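Local coordinates for outer membrane protein YopM (Yersinia pestis, PDB 1JL5), which probably acts as a leucine-rich-repeat effector that alters host cell physiology and promotes bacterial survival in host tissues, at residues A[194-200]-A[214-220]; A[43-47]-A[58-62]. Numbering follows the deposited sequence.

Contact 1 (A[194-200]-A[214-220]); sequences LPFLTAI and PLSLESI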
ATOM      1  N   LEU A 194     -20.198  16.524 -34.214  1.00 37.36           N
ATOM      2  CA  LEU A 194     -19.789  17.641 -33.379  1.00 35.83           C
ATOM      3  C   LEU A 194     -18.498  18.143 -33.995  1.00 34.68           C
ATOM      4  O   LEU A 194     -17.436  17.551 -33.820  1.00 36.62           O
ATOM      5  CB  LEU A 194     -19.563  17.190 -31.933  1.00 34.99           C
ATOM      6  CG  LEU A 194     -20.784  17.087 -31.008  1.00 35.64           C
ATOM      7  CD1 LEU A 194     -22.070  17.417 -31.751  1.00 32.07           C
ATOM      8  CD2 LEU A 194     -20.844  15.699 -30.414  1.00 32.92           C
ATOM      9  N   PRO A 195     -18.578  19.255 -34.733  1.00 34.27           N
ATOM     10  CA  PRO A 195     -17.437  19.871 -35.410  1.00 32.11           C
ATOM     11  C   PRO A 195     -16.305  20.353 -34.521  1.00 31.85           C
ATOM     12  O   PRO A 195     -15.168  20.444 -34.967  1.00 32.30           O
ATOM     13  CB  PRO A 195     -18.083  21.018 -36.176  1.00 32.33           C
ATOM     14  CG  PRO A 195     -19.174  21.446 -35.243  1.00 32.83           C
ATOM     15  CD  PRO A 195     -19.772  20.116 -34.843  1.00 33.89           C
ATOM     16  N   PHE A 196     -16.602  20.656 -33.265  1.00 31.89           N
ATOM     17  CA  PHE A 196     -15.571  21.173 -32.381  1.00 30.81           C
ATOM     18  C   PHE A 196     -15.270  20.312 -31.170  1.00 29.44           C
ATOM     19  O   PHE A 196     -14.480  20.704 -30.314  1.00 28.43           O
ATOM     20  CB  PHE A 196     -15.958  22.580 -31.935  1.00 33.28           C
ATOM     21  CG  PHE A 196     -16.288  23.495 -33.075  1.00 36.19           C
ATOM     22  CD1 PHE A 196     -15.296  23.913 -33.956  1.00 36.83           C
ATOM     23  CD2 PHE A 196     -17.599  23.903 -33.297  1.00 37.16           C
ATOM     24  CE1 PHE A 196     -15.605  24.724 -35.045  1.00 37.49           C
ATOM     25  CE2 PHE A 196     -17.917  24.715 -34.383  1.00 37.83           C
ATOM     26  CZ  PHE A 196     -16.920  25.124 -35.257  1.00 36.75           C
ATOM     27  N   LEU A 197     -15.891  19.142 -31.094  1.00 27.64           N
ATOM     28  CA  LEU A 197     -15.649  18.260 -29.965  1.00 26.38           C
ATOM     29  C   LEU A 197     -14.223  17.735 -30.052  1.00 26.30           C
ATOM     30  O   LEU A 197     -13.882  16.953 -30.938  1.00 25.96           O
ATOM     31  CB  LEU A 197     -16.639  17.099 -29.967  1.00 26.34           C
ATOM     32  CG  LEU A 197     -16.548  16.197 -28.734  1.00 24.23           C
ATOM     33  CD1 LEU A 197     -16.716  17.033 -27.475  1.00 25.15           C
ATOM     34  CD2 LEU A 197     -17.615  15.127 -28.811  1.00 26.56           C
ATOM     35  N   THR A 198     -13.383  18.168 -29.129  1.00 26.25           N
ATOM     36  CA  THR A 198     -12.000  17.743 -29.144  1.00 28.02           C
ATOM     37  C   THR A 198     -11.685  16.787 -28.007  1.00 27.25           C
ATOM     38  O   THR A 198     -10.730  16.023 -28.077  1.00 27.82           O
ATOM     39  CB  THR A 198     -11.073  18.943 -29.033  1.00 28.84           C
ATOM     40  OG1 THR A 198     -11.267  19.565 -27.764  1.00 30.17           O
ATOM     41  CG2 THR A 198     -11.381  19.950 -30.131  1.00 29.72           C
ATOM     42  N   ALA A 199     -12.487  16.828 -26.955  1.00 26.51           N
ATOM     43  CA  ALA A 199     -12.237  15.952 -25.826  1.00 26.91           C
ATOM     44  C   ALA A 199     -13.500  15.331 -25.282  1.00 26.47           C
ATOM     45  O   ALA A 199     -14.486  16.014 -25.010  1.00 26.57           O
ATOM     46  CB  ALA A 199     -11.515  16.713 -24.722  1.00 26.88           C
ATOM     47  N   ILE A 200     -13.459  14.017 -25.131  1.00 26.44           N
ATOM     48  CA  ILE A 200     -14.584  13.284 -24.595  1.00 25.61           C
ATOM     49  C   ILE A 200     -14.098  12.442 -23.439  1.00 26.12           C
ATOM     50  O   ILE A 200     -13.165  11.651 -23.579  1.00 26.04           O
ATOM     51  CB  ILE A 200     -15.195  12.307 -25.611  1.00 27.03           C
ATOM     52  CG1 ILE A 200     -15.731  13.059 -26.824  1.00 27.49           C
ATOM     53  CG2 ILE A 200     -16.304  11.498 -24.938  1.00 24.52           C
ATOM     54  CD1 ILE A 200     -16.179  12.132 -27.932  1.00 29.28           C
ATOM     55  N   PRO A 214     -15.994  12.282 -33.631  1.00 30.11           N
ATOM     56  CA  PRO A 214     -15.906  13.461 -34.487  1.00 29.29           C
ATOM     57  C   PRO A 214     -14.480  13.671 -34.958  1.00 29.78           C
ATOM     58  O   PRO A 214     -13.521  13.443 -34.220  1.00 28.85           O
ATOM     59  CB  PRO A 214     -16.384  14.581 -33.575  1.00 29.33           C
ATOM     60  CG  PRO A 214     -15.887  14.137 -32.238  1.00 30.22           C
ATOM     61  CD  PRO A 214     -16.252  12.670 -32.233  1.00 29.22           C
ATOM     62  N   LEU A 215     -14.351  14.104 -36.201  1.00 30.50           N
ATOM     63  CA  LEU A 215     -13.058  14.362 -36.803  1.00 30.59           C
ATOM     64  C   LEU A 215     -12.227  15.275 -35.914  1.00 28.35           C
ATOM     65  O   LEU A 215     -11.002  15.205 -35.893  1.00 29.13           O
ATOM     66  CB  LEU A 215     -13.264  15.032 -38.160  1.00 33.49           C
ATOM     67  CG  LEU A 215     -12.005  15.441 -38.917  1.00 36.93           C
ATOM     68  CD1 LEU A 215     -11.304  14.190 -39.411  1.00 38.07           C
ATOM     69  CD2 LEU A 215     -12.380  16.343 -40.090  1.00 38.12           C
ATOM     70  N   SER A 216     -12.904  16.145 -35.183  1.00 26.78           N
ATOM     71  CA  SER A 216     -12.225  17.096 -34.319  1.00 25.99           C
ATOM     72  C   SER A 216     -11.668  16.494 -33.039  1.00 24.79           C
ATOM     73  O   SER A 216     -10.815  17.099 -32.395  1.00 25.77           O
ATOM     74  CB  SER A 216     -13.186  18.219 -33.949  1.00 25.48           C
ATOM     75  OG  SER A 216     -14.348  17.681 -33.350  1.00 28.20           O
ATOM     76  N   LEU A 217     -12.137  15.309 -32.672  1.00 24.26           N
ATOM     77  CA  LEU A 217     -11.695  14.691 -31.426  1.00 22.71           C
ATOM     78  C   LEU A 217     -10.185  14.607 -31.285  1.00 22.49           C
ATOM     79  O   LEU A 217      -9.489  14.089 -32.148  1.00 22.26           O
ATOM     80  CB  LEU A 217     -12.298  13.292 -31.275  1.00 23.18           C
ATOM     81  CG  LEU A 217     -12.323  12.784 -29.829  1.00 23.16           C
ATOM     82  CD1 LEU A 217     -13.226  13.702 -29.001  1.00 21.60           C
ATOM     83  CD2 LEU A 217     -12.833  11.356 -29.778  1.00 23.19           C
ATOM     84  N   GLU A 218      -9.678  15.129 -30.181  1.00 23.02           N
ATOM     85  CA  GLU A 218      -8.252  15.088 -29.929  1.00 26.38           C
ATOM     86  C   GLU A 218      -8.012  14.119 -28.797  1.00 25.02           C
ATOM     87  O   GLU A 218      -6.933  13.550 -28.651  1.00 26.83           O
ATOM     88  CB  GLU A 218      -7.747  16.466 -29.525  1.00 27.95           C
ATOM     89  CG  GLU A 218      -8.144  17.554 -30.496  1.00 32.97           C
ATOM     90  CD  GLU A 218      -7.448  18.854 -30.200  1.00 35.12           C
ATOM     91  OE1 GLU A 218      -7.269  19.165 -29.005  1.00 36.37           O
ATOM     92  OE2 GLU A 218      -7.089  19.567 -31.158  1.00 41.60           O
ATOM     93  N   SER A 219      -9.043  13.921 -27.996  1.00 24.48           N
ATOM     94  CA  SER A 219      -8.907  13.049 -26.860  1.00 24.87           C
ATOM     95  C   SER A 219     -10.197  12.370 -26.475  1.00 23.18           C
ATOM     96  O   SER A 219     -11.272  12.975 -26.479  1.00 23.63           O
ATOM     97  CB  SER A 219      -8.384  13.857 -25.674  1.00 23.87           C
ATOM     98  OG  SER A 219      -8.172  13.022 -24.558  1.00 36.61           O
ATOM     99  N   ILE A 220     -10.088  11.089 -26.164  1.00 22.24           N
ATOM    100  CA  ILE A 220     -11.232  10.342 -25.714  1.00 20.55           C
ATOM    101  C   ILE A 220     -10.766   9.455 -24.581  1.00 21.79           C
ATOM    102  O   ILE A 220      -9.827   8.660 -24.716  1.00 21.67           O
ATOM    103  CB  ILE A 220     -11.889   9.489 -26.825  1.00 23.15           C
ATOM    104  CG1 ILE A 220     -13.154   8.828 -26.256  1.00 22.19           C
ATOM    105  CG2 ILE A 220     -10.916   8.452 -27.360  1.00 20.29           C
ATOM    106  CD1 ILE A 220     -14.091   8.296 -27.292  1.00 27.08           C
TER
HETATM  107  O   HOH W   1     -15.549  16.985 -35.872  1.00 31.57           O
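Thr-198 O, at the junction of two successive repeats, accepts two hydrogen bonds, from Glu-218 N (2.5 Å) and Ser-219 N (2.7 Å), and Ser-219 O in turn receives Ile-200 N at 2.8 Å. These bonds begin a parallel pairing, Ala-199 beside Ser-219 and Ile-200 beside Ile-220, with CA-CA separations of 4.5 and 4.6 Å. Ahead of the strands, Ser-216 OG donates to Leu-197 O (2.6 Å), and a water links Leu-194 O (2.8 Å) to Ser-216 N (2.9 Å). Ser-216 lies within the type I turn from Pro-214 to Leu-217, closed by Leu-217 N to Pro-214 O at 2.8 Å. Beneath this polar layer, Ile-200 CG1 packs on Leu-217 CD1 (3.4 Å), Leu-197 CB on Pro-214 CG (3.8 Å) and Ile-200 CB on Ile-220 CG1 (4.1 Å). Leu-191 also touches Ile-200, while Ile-220 reaches Ile-242 of the next strand. Thr-198 OG1 and the backbone of Ala-199 bond back to Glu-176, and Glu-218 bonds onward to Thr-240. Because backbone groups carry most of the polar bonding, and buried leucine, isoleucine and proline the packing, the chemistry is that of leucine-rich repeats stacked coil upon coil into a solenoid.

Contact 2 (A[43-47]-A[58-62]); sequences WSEWE and REMAV
Segments 43-47 and 58-62 are both alpha-helical (phi/psi near -65/-40) and antiparallel, their axes 9.2 Å apart at closest approach and at 167°. The register sets Trp-43 beside Val-62 (CA-CA 5.7 Å) and Glu-47 beside Arg-58 (4.9 Å). Helical backbone bonds run from Glu-47 to Trp-43 and from Val-62 to Arg-58. This is a helical hairpin, formed by helices 36-48 and 58-71 at the N-terminal end of the modelled chain, just ahead of the leucine-rich-repeat strands. Arg-58, chi1 m and then extended (t, t), lays its guanidinium flat over the indole of Trp-46 (chi1 t, chi2 76°), centres 3.8 Å apart and planes at 9°. Arg-58 CZ makes an off-centre cation-pi contact 3.8 Å from the five-membered-ring centroid, and CD a CH-pi contact 3.5 Å from the six-membered. Arg-58 NH1 donates to Trp-46 O at 2.6 Å, while NE forms a salt bridge with Glu-56. At the indole edge, Trp-46 CH2 touches Ala-61 CB (3.2 Å) and CE3 meets Val-62 CG2 (3.7 Å). Trp-43, chi1 m, sets CB 3.9 Å from Val-62 CG1. Glu-47, extended (chi1 t, chi2 t), lays CG 3.7 Å from Arg-58 CB and OE1 3.1 Å from CG2 of Val-62 (chi1 t); its OE2 lies 3.9 Å from Glu-59 OE1, a like charge near a bound calcium ion. Both indoles bond to the first repeat, Trp-43 NE1 to Glu-88 O and Trp-46 NE1 to Ser-85 OG.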
ATOM      1  N   TRP A  43     -30.277  38.105   0.180  1.00 23.63           N
ATOM      2  CA  TRP A  43     -29.105  37.342   0.567  1.00 25.73           C
ATOM      3  C   TRP A  43     -28.956  37.195   2.069  1.00 27.05           C
ATOM      4  O   TRP A  43     -28.582  36.130   2.556  1.00 27.43           O
ATOM      5  CB  TRP A  43     -27.857  37.975  -0.037  1.00 22.99           C
ATOM      6  CG  TRP A  43     -27.905  37.942  -1.524  1.00 20.95           C
ATOM      7  CD1 TRP A  43     -28.619  37.070  -2.293  1.00 19.42           C
ATOM      8  CD2 TRP A  43     -27.190  38.785  -2.429  1.00 19.51           C
ATOM      9  NE1 TRP A  43     -28.393  37.316  -3.620  1.00 21.31           N
ATOM     10  CE2 TRP A  43     -27.518  38.363  -3.735  1.00 21.76           C
ATOM     11  CE3 TRP A  43     -26.303  39.851  -2.267  1.00 20.56           C
ATOM     12  CZ2 TRP A  43     -26.990  38.974  -4.873  1.00 20.96           C
ATOM     13  CZ3 TRP A  43     -25.777  40.458  -3.398  1.00 20.44           C
ATOM     14  CH2 TRP A  43     -26.122  40.016  -4.685  1.00 20.92           C
ATOM     15  N   SER A  44     -29.252  38.260   2.805  1.00 27.71           N
ATOM     16  CA  SER A  44     -29.154  38.194   4.251  1.00 27.39           C
ATOM     17  C   SER A  44     -30.227  37.263   4.774  1.00 27.51           C
ATOM     18  O   SER A  44     -30.019  36.562   5.757  1.00 29.89           O
ATOM     19  CB  SER A  44     -29.306  39.585   4.857  1.00 26.26           C
ATOM     20  OG  SER A  44     -28.175  40.368   4.510  1.00 27.11           O
ATOM     21  N   GLU A  45     -31.377  37.250   4.109  1.00 28.40           N
ATOM     22  CA  GLU A  45     -32.468  36.380   4.523  1.00 30.19           C
ATOM     23  C   GLU A  45     -32.002  34.950   4.282  1.00 29.57           C
ATOM     24  O   GLU A  45     -32.160  34.069   5.127  1.00 29.23           O
ATOM     25  CB  GLU A  45     -33.718  36.674   3.697  1.00 33.33           C
ATOM     26  CG  GLU A  45     -34.950  35.883   4.111  1.00 41.60           C
ATOM     27  CD  GLU A  45     -35.237  35.980   5.602  1.00 47.85           C
ATOM     28  OE1 GLU A  45     -35.015  37.063   6.190  1.00 49.19           O
ATOM     29  OE2 GLU A  45     -35.697  34.972   6.184  1.00 52.37           O
ATOM     30  N   TRP A  46     -31.426  34.735   3.109  1.00 28.00           N
ATOM     31  CA  TRP A  46     -30.916  33.429   2.747  1.00 28.29           C
ATOM     32  C   TRP A  46     -29.851  33.057   3.771  1.00 28.13           C
ATOM     33  O   TRP A  46     -29.819  31.939   4.276  1.00 27.54           O
ATOM     34  CB  TRP A  46     -30.307  33.487   1.353  1.00 26.93           C
ATOM     35  CG  TRP A  46     -29.489  32.301   1.022  1.00 27.15           C
ATOM     36  CD1 TRP A  46     -29.937  31.060   0.675  1.00 25.26           C
ATOM     37  CD2 TRP A  46     -28.066  32.236   1.008  1.00 26.57           C
ATOM     38  NE1 TRP A  46     -28.878  30.225   0.444  1.00 25.82           N
ATOM     39  CE2 TRP A  46     -27.713  30.921   0.645  1.00 25.48           C
ATOM     40  CE3 TRP A  46     -27.048  33.164   1.272  1.00 26.86           C
ATOM     41  CZ2 TRP A  46     -26.387  30.508   0.531  1.00 24.47           C
ATOM     42  CZ3 TRP A  46     -25.726  32.753   1.157  1.00 25.73           C
ATOM     43  CH2 TRP A  46     -25.410  31.435   0.793  1.00 26.41           C
ATOM     44  N   GLU A  47     -28.984  34.007   4.084  1.00 28.54           N
ATOM     45  CA  GLU A  47     -27.941  33.756   5.054  1.00 32.07           C
ATOM     46  C   GLU A  47     -28.528  33.314   6.385  1.00 33.67           C
ATOM     47  O   GLU A  47     -28.065  32.339   6.973  1.00 34.08           O
ATOM     48  CB  GLU A  47     -27.112  35.007   5.269  1.00 31.68           C
ATOM     49  CG  GLU A  47     -25.928  34.780   6.167  1.00 34.06           C
ATOM     50  CD  GLU A  47     -25.163  36.046   6.395  1.00 35.58           C
ATOM     51  OE1 GLU A  47     -25.193  36.915   5.502  1.00 37.43           O
ATOM     52  OE2 GLU A  47     -24.523  36.173   7.456  1.00 40.36           O
ATOM     53  N   ARG A  58     -22.740  30.947   4.602  1.00 28.64           N
ATOM     54  CA  ARG A  58     -23.568  31.879   3.872  1.00 29.20           C
ATOM     55  C   ARG A  58     -23.085  33.300   4.059  1.00 29.11           C
ATOM     56  O   ARG A  58     -23.222  34.122   3.162  1.00 29.73           O
ATOM     57  CB  ARG A  58     -25.014  31.727   4.311  1.00 26.80           C
ATOM     58  CG  ARG A  58     -25.491  30.318   4.104  1.00 27.05           C
ATOM     59  CD  ARG A  58     -26.980  30.239   3.976  1.00 26.93           C
ATOM     60  NE  ARG A  58     -27.382  28.896   3.589  1.00 28.44           N
ATOM     61  CZ  ARG A  58     -28.632  28.549   3.312  1.00 28.36           C
ATOM     62  NH1 ARG A  58     -29.598  29.455   3.382  1.00 30.33           N
ATOM     63  NH2 ARG A  58     -28.915  27.299   2.969  1.00 28.49           N
ATOM     64  N   GLU A  59     -22.501  33.593   5.214  1.00 30.61           N
ATOM     65  CA  GLU A  59     -22.007  34.939   5.440  1.00 33.33           C
ATOM     66  C   GLU A  59     -20.968  35.259   4.383  1.00 32.67           C
ATOM     67  O   GLU A  59     -21.006  36.317   3.759  1.00 33.15           O
ATOM     68  CB  GLU A  59     -21.382  35.074   6.822  1.00 35.63           C
ATOM     69  CG  GLU A  59     -20.782  36.448   7.051  1.00 41.54           C
ATOM     70  CD  GLU A  59     -20.345  36.648   8.478  1.00 45.06           C
ATOM     71  OE1 GLU A  59     -21.153  36.352   9.378  1.00 49.83           O
ATOM     72  OE2 GLU A  59     -19.204  37.107   8.708  1.00 48.36           O
ATOM     73  N   MET A  60     -20.038  34.331   4.182  1.00 32.87           N
ATOM     74  CA  MET A  60     -19.001  34.523   3.180  1.00 32.15           C
ATOM     75  C   MET A  60     -19.669  34.581   1.818  1.00 29.48           C
ATOM     76  O   MET A  60     -19.322  35.408   0.977  1.00 29.91           O
ATOM     77  CB  MET A  60     -18.004  33.367   3.209  1.00 36.12           C
ATOM     78  CG  MET A  60     -16.936  33.458   2.126  1.00 42.28           C
ATOM     79  SD  MET A  60     -15.801  34.842   2.365  1.00 48.80           S
ATOM     80  CE  MET A  60     -16.526  36.102   1.331  1.00 48.99           C
ATOM     81  N   ALA A  61     -20.631  33.692   1.605  1.00 26.74           N
ATOM     82  CA  ALA A  61     -21.346  33.659   0.343  1.00 26.18           C
ATOM     83  C   ALA A  61     -22.004  35.012   0.109  1.00 25.78           C
ATOM     84  O   ALA A  61     -21.840  35.615  -0.949  1.00 25.08           O
ATOM     85  CB  ALA A  61     -22.394  32.561   0.365  1.00 24.20           C
ATOM     86  N   VAL A  62     -22.746  35.489   1.102  1.00 25.62           N
ATOM     87  CA  VAL A  62     -23.411  36.779   0.978  1.00 26.35           C
ATOM     88  C   VAL A  62     -22.369  37.833   0.673  1.00 26.10           C
ATOM     89  O   VAL A  62     -22.571  38.698  -0.171  1.00 26.37           O
ATOM     90  CB  VAL A  62     -24.150  37.163   2.265  1.00 25.07           C
ATOM     91  CG1 VAL A  62     -24.651  38.593   2.161  1.00 25.41           C
ATOM     92  CG2 VAL A  62     -25.313  36.212   2.490  1.00 24.46           C
TER

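How the contacts relate
Contact 2 precedes contact 1 in the chain, and the two share no helix or strand; their centres lie 41 Å apart and their nearest atoms about 31 Å. Contact 1 lies midway along the solenoid and is partly buried, its centre about 14 Å from that of the chain; contact 2 is the more buried although its centre is about 35 Å from that of the chain. Areas are similar, 505 against 445 Å², but the chemistry differs. Between strands, backbone groups bond directly, a pattern that continues to the repeats on either side. Between helices no backbone-to-backbone bond crosses; side chains bridge the gap, the one hydrogen bond running from a guanidinium to a backbone carbonyl.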